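Local coordinates for protein glycerol-3-phosphate dehydrogenase [NAD(+)] (Dunaliella salina, PDB 6IUY) that converts dihydroxyacetone phosphate directly to glycerol, probably reducing it with NADH in one domain and removing the phosphate in a haloacid dehalogenase-like domain, at residues S182-R194 with S209-D222. Residues are numbered along the deposited sequence; the frame is centred on the assembly and turned at random.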
loop_
_atom_site.group_PDB
_atom_site.type_symbol
_atom_site.label_atom_id
_atom_site.label_comp_id
_atom_site.label_asym_id
_atom_site.label_seq_id
_atom_site.Cartn_x
_atom_site.Cartn_y
_atom_site.Cartn_z
ATOM N N SER A 182 24.027 -42.908 24.264
ATOM C CA SER A 182 23.971 -42.716 22.819
ATOM C C SER A 182 24.238 -41.246 22.440
ATOM O O SER A 182 25.081 -40.578 23.052
ATOM C CB SER A 182 22.613 -43.179 22.271
ATOM O OG SER A 182 21.539 -42.426 22.819
ATOM N N HIS A 183 23.516 -40.749 21.438
ATOM C CA HIS A 183 23.725 -39.392 20.934
ATOM C C HIS A 183 22.512 -38.481 21.148
ATOM O O HIS A 183 21.978 -37.927 20.183
ATOM C CB HIS A 183 24.050 -39.431 19.440
ATOM C CG HIS A 183 25.099 -40.428 19.070
ATOM N ND1 HIS A 183 26.451 -40.139 19.117
ATOM C CD2 HIS A 183 25.008 -41.704 18.631
ATOM C CE1 HIS A 183 27.138 -41.194 18.731
ATOM N NE2 HIS A 183 26.285 -42.162 18.429
ATOM N N PHE A 184 22.073 -38.323 22.392
ATOM C CA PHE A 184 20.819 -37.623 22.651
ATOM C C PHE A 184 20.921 -36.118 22.400
ATOM O O PHE A 184 20.006 -35.504 21.841
ATOM C CB PHE A 184 20.356 -37.870 24.089
ATOM C CG PHE A 184 19.062 -37.175 24.441
ATOM C CD1 PHE A 184 17.843 -37.732 24.095
ATOM C CD2 PHE A 184 19.066 -35.973 25.126
ATOM C CE1 PHE A 184 16.649 -37.100 24.422
ATOM C CE2 PHE A 184 17.878 -35.336 25.452
ATOM C CZ PHE A 184 16.669 -35.901 25.099
ATOM N N LYS A 185 22.040 -35.530 22.812
ATOM C CA LYS A 185 22.164 -34.084 22.824
ATOM C C LYS A 185 22.615 -33.540 21.472
ATOM O O LYS A 185 22.176 -32.468 21.052
ATOM C CB LYS A 185 23.113 -33.652 23.947
ATOM C CG LYS A 185 22.493 -33.883 25.327
ATOM C CD LYS A 185 23.285 -33.284 26.462
ATOM C CE LYS A 185 22.531 -33.497 27.754
ATOM N NZ LYS A 185 23.129 -32.814 28.931
ATOM N N SER A 186 23.477 -34.273 20.781
ATOM C CA SER A 186 23.869 -33.865 19.445
ATOM C C SER A 186 22.659 -33.954 18.522
ATOM O O SER A 186 22.478 -33.108 17.654
ATOM C CB SER A 186 25.027 -34.719 18.911
ATOM O OG SER A 186 24.585 -35.971 18.411
ATOM N N ARG A 187 21.818 -34.966 18.723
ATOM C CA ARG A 187 20.612 -35.124 17.902
ATOM C C ARG A 187 19.588 -34.022 18.188
ATOM O O ARG A 187 18.979 -33.483 17.264
ATOM C CB ARG A 187 19.987 -36.513 18.112
ATOM C CG ARG A 187 20.754 -37.620 17.389
ATOM C CD ARG A 187 20.155 -39.023 17.567
ATOM N NE ARG A 187 20.996 -40.036 16.919
ATOM C CZ ARG A 187 20.637 -41.301 16.694
ATOM N NH1 ARG A 187 19.435 -41.736 17.061
ATOM N NH2 ARG A 187 21.484 -42.134 16.094
ATOM N N ALA A 188 19.411 -33.688 19.461
ATOM C CA ALA A 188 18.555 -32.570 19.842
ATOM C C ALA A 188 19.052 -31.259 19.238
ATOM O O ALA A 188 18.254 -30.393 18.903
ATOM C CB ALA A 188 18.474 -32.445 21.350
ATOM N N ILE A 189 20.368 -31.099 19.113
ATOM C CA ILE A 189 20.900 -29.885 18.505
ATOM C C ILE A 189 20.643 -29.908 17.001
ATOM O O ILE A 189 20.360 -28.872 16.406
ATOM C CB ILE A 189 22.400 -29.700 18.805
ATOM C CG1 ILE A 189 22.564 -28.994 20.151
ATOM C CG2 ILE A 189 23.070 -28.862 17.737
ATOM C CD1 ILE A 189 23.972 -28.592 20.457
ATOM N N GLU A 190 20.696 -31.095 16.401
ATOM C CA GLU A 190 20.405 -31.251 14.975
ATOM C C GLU A 190 18.962 -30.905 14.621
ATOM O O GLU A 190 18.679 -30.408 13.529
ATOM C CB GLU A 190 20.697 -32.679 14.528
ATOM C CG GLU A 190 22.117 -32.906 14.044
ATOM C CD GLU A 190 22.447 -34.385 13.882
ATOM O OE1 GLU A 190 21.607 -35.229 14.264
ATOM O OE2 GLU A 190 23.547 -34.702 13.379
ATOM N N ARG A 191 18.048 -31.185 15.542
ATOM C CA ARG A 191 16.636 -30.911 15.323
ATOM C C ARG A 191 16.370 -29.417 15.435
ATOM O O ARG A 191 15.595 -28.851 14.660
ATOM C CB ARG A 191 15.787 -31.682 16.320
ATOM C CG ARG A 191 15.909 -33.181 16.172
ATOM C CD ARG A 191 14.541 -33.818 16.228
ATOM N NE ARG A 191 14.089 -34.012 17.595
ATOM C CZ ARG A 191 12.849 -33.779 18.006
ATOM N NH1 ARG A 191 11.938 -33.320 17.149
ATOM N NH2 ARG A 191 12.523 -33.994 19.279
ATOM N N ILE A 192 17.028 -28.793 16.412
ATOM C CA ILE A 192 16.998 -27.343 16.600
ATOM C C ILE A 192 17.493 -26.616 15.350
ATOM O O ILE A 192 16.895 -25.629 14.922
ATOM C CB ILE A 192 17.850 -26.925 17.829
ATOM C CG1 ILE A 192 17.097 -27.220 19.132
ATOM C CG2 ILE A 192 18.218 -25.463 17.766
ATOM C CD1 ILE A 192 17.952 -27.069 20.374
ATOM N N ARG A 193 18.567 -27.123 14.753
ATOM C CA ARG A 193 19.175 -26.486 13.595
ATOM C C ARG A 193 18.256 -26.552 12.379
ATOM O O ARG A 193 18.278 -25.660 11.530
ATOM C CB ARG A 193 20.520 -27.137 13.291
ATOM C CG ARG A 193 21.409 -26.341 12.363
ATOM C CD ARG A 193 22.729 -27.077 12.045
ATOM N NE ARG A 193 23.654 -27.047 13.174
ATOM C CZ ARG A 193 24.334 -25.960 13.533
ATOM N NH1 ARG A 193 24.188 -24.830 12.847
ATOM N NH2 ARG A 193 25.157 -25.995 14.577
ATOM N N ARG A 194 17.440 -27.602 12.301
ATOM C CA ARG A 194 16.539 -27.789 11.157
ATOM C C ARG A 194 15.249 -27.008 11.319
ATOM O O ARG A 194 14.512 -26.790 10.366
ATOM C CB ARG A 194 16.166 -29.257 10.973
ATOM C CG ARG A 194 17.304 -30.233 10.865
ATOM C CD ARG A 194 16.734 -31.647 10.988
ATOM N NE ARG A 194 15.738 -31.927 9.953
ATOM C CZ ARG A 194 15.844 -32.928 9.086
ATOM N NH1 ARG A 194 16.883 -33.749 9.154
ATOM N NH2 ARG A 194 14.915 -33.122 8.161
ATOM N N SER A 209 27.899 -36.176 28.017
ATOM C CA SER A 209 26.747 -36.012 27.134
ATOM C C SER A 209 26.799 -34.641 26.461
ATOM O O SER A 209 26.319 -34.474 25.342
ATOM C CB SER A 209 25.434 -36.179 27.909
ATOM O OG SER A 209 25.361 -35.266 28.995
ATOM N N ASP A 210 27.401 -33.669 27.148
ATOM C CA ASP A 210 27.466 -32.293 26.662
ATOM C C ASP A 210 28.559 -32.131 25.610
ATOM O O ASP A 210 28.375 -31.459 24.590
ATOM C CB ASP A 210 27.698 -31.344 27.834
ATOM C CG ASP A 210 26.696 -31.559 28.958
ATOM O OD1 ASP A 210 25.479 -31.627 28.668
ATOM O OD2 ASP A 210 27.116 -31.661 30.132
ATOM N N LEU A 211 29.703 -32.754 25.870
ATOM C CA LEU A 211 30.780 -32.819 24.897
ATOM C C LEU A 211 30.278 -33.490 23.644
ATOM O O LEU A 211 30.626 -33.106 22.527
ATOM C CB LEU A 211 31.970 -33.591 25.456
ATOM C CG LEU A 211 33.084 -33.877 24.455
ATOM C CD1 LEU A 211 33.736 -32.568 24.046
ATOM C CD2 LEU A 211 34.099 -34.835 25.057
ATOM N N GLU A 212 29.454 -34.510 23.841
ATOM C CA GLU A 212 28.893 -35.262 22.732
ATOM C C GLU A 212 28.081 -34.351 21.812
ATOM O O GLU A 212 28.091 -34.533 20.589
ATOM C CB GLU A 212 28.026 -36.413 23.262
ATOM C CG GLU A 212 27.577 -37.398 22.199
ATOM C CD GLU A 212 26.354 -36.926 21.424
ATOM O OE1 GLU A 212 25.397 -36.416 22.056
ATOM O OE2 GLU A 212 26.355 -37.076 20.184
ATOM N N ALA A 213 27.392 -33.370 22.403
ATOM C CA ALA A 213 26.565 -32.422 21.646
ATOM C C ALA A 213 27.316 -31.816 20.473
ATOM O O ALA A 213 26.720 -31.560 19.443
ATOM C CB ALA A 213 26.048 -31.323 22.551
ATOM N N MET A 214 28.623 -31.613 20.622
ATOM C CA MET A 214 29.462 -31.103 19.538
ATOM C C MET A 214 30.141 -32.191 18.708
ATOM O O MET A 214 30.120 -32.144 17.475
ATOM C CB MET A 214 30.555 -30.179 20.078
ATOM C CG MET A 214 31.557 -29.833 18.975
ATOM S SD MET A 214 33.113 -29.098 19.509
ATOM C CE MET A 214 34.078 -29.208 17.992
ATOM N N GLN A 215 30.767 -33.147 19.391
ATOM C CA GLN A 215 31.581 -34.184 18.741
ATOM C C GLN A 215 30.785 -35.211 17.937
ATOM O O GLN A 215 31.252 -35.686 16.904
ATOM C CB GLN A 215 32.413 -34.926 19.787
ATOM C CG GLN A 215 33.531 -34.116 20.417
ATOM C CD GLN A 215 34.145 -34.842 21.597
ATOM O OE1 GLN A 215 33.673 -35.911 21.993
ATOM N NE2 GLN A 215 35.197 -34.266 22.170
ATOM N N GLY A 216 29.602 -35.581 18.420
ATOM C CA GLY A 216 28.732 -36.477 17.674
ATOM C C GLY A 216 28.084 -35.713 16.539
ATOM O O GLY A 216 27.321 -34.781 16.772
ATOM N N SER A 217 28.401 -36.076 15.307
ATOM C CA SER A 217 27.818 -35.416 14.134
ATOM C C SER A 217 28.315 -33.991 13.915
ATOM O O SER A 217 28.653 -33.277 14.864
ATOM C CB SER A 217 26.285 -35.401 14.227
ATOM O OG SER A 217 25.790 -34.097 14.483
ATOM N N PRO A 218 28.346 -33.576 12.642
ATOM C CA PRO A 218 28.806 -32.267 12.173
ATOM C C PRO A 218 27.758 -31.165 12.319
ATOM O O PRO A 218 28.121 -29.990 12.378
ATOM C CB PRO A 218 29.119 -32.526 10.698
ATOM C CG PRO A 218 28.151 -33.599 10.301
ATOM C CD PRO A 218 27.972 -34.467 11.525
ATOM N N ASP A 219 26.479 -31.525 12.373
ATOM C CA ASP A 219 25.435 -30.520 12.518
ATOM C C ASP A 219 25.129 -30.287 13.994
ATOM O O ASP A 219 24.095 -29.709 14.345
ATOM C CB ASP A 219 24.163 -30.931 11.756
ATOM C CG ASP A 219 24.409 -31.141 10.256
ATOM O OD1 ASP A 219 25.448 -30.677 9.728
ATOM O OD2 ASP A 219 23.554 -31.770 9.600
ATOM N N GLY A 220 26.034 -30.740 14.858
ATOM C CA GLY A 220 25.900 -30.521 16.293
ATOM C C GLY A 220 26.293 -29.111 16.718
ATOM O O GLY A 220 26.319 -28.190 15.897
ATOM N N ALA A 221 26.597 -28.932 17.999
ATOM C CA ALA A 221 26.989 -27.615 18.497
ATOM C C ALA A 221 28.268 -27.135 17.808
ATOM O O ALA A 221 29.110 -27.943 17.399
ATOM C CB ALA A 221 27.178 -27.641 20.010
ATOM N N ASP A 222 28.405 -25.816 17.680
ATOM C CA ASP A 222 29.563 -25.237 17.015
ATOM C C ASP A 222 30.673 -25.044 18.023
ATOM O O ASP A 222 31.843 -24.948 17.666
ATOM C CB ASP A 222 29.194 -23.924 16.331
ATOM C CG ASP A 222 28.231 -24.134 15.173
ATOM O OD1 ASP A 222 28.666 -24.691 14.143
ATOM O OD2 ASP A 222 27.040 -23.768 15.294
#
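Lys185 lies across Ser209, Asp210, Glu212 and Ala213 as a knob in a hole, joining the helices that precede and follow strand 201-205 in the Rossmann-like alpha/beta fold of the haloacid dehalogenase domain. Helix 184-194 crosses helix 209-215 at -48°. From the backbone outward, CB of the lysine meets both Ser209 O and Ala213 CB, 4.0 Å from the latter; CG and CD continue past Ser209 O, with CD 3.4 Å from it; CE passes Ser209 OG; and NZ lands 2.6 Å from Asp210 OD1 on its syn side. The extended chain carries the ammonium on to Asp41, a magnesium ligand, so NZ bridges two carboxylates, consistent with the active-site lysine of this superfamily.

Glu212 grips the first turn of helix 184-194. A bend at chi2 (-82°) brings the carboxylate round to Ser186: Ser186 N donates a hydrogen bond to Glu212 OE1 (3.1 Å), and Ser186 OG donates to Glu212 OE2 at 2.7 Å, on its syn lone pair. That same OE2 takes a second bond from His183 ND1, which comes from above the carboxylate plane but keeps OE2 within its own ring plane.

Further along, Ile189 packs CD1 tightly on Ala221 CB, and Ser217 OG donates to Glu190 OE2. Arg193, bent at chi3 (-74°), lays its guanidinium edge along the loop: NE donates to Asp219 O, NH1 goes to Asn199 O, and NH2 divides itself between Gly220 O at 2.8 Å and Asp222 OD2, met from above the carboxylate plane at 3.0 Å. A leucine in its place would probably leave the carbonyls of Asp219 and Gly220 without these donors and Asp222 without its salt-bridge mate, letting the loop shift. As modelled, Arg193 NE sits above the carbonyl plane of Asp219, 2.9 Å from its O.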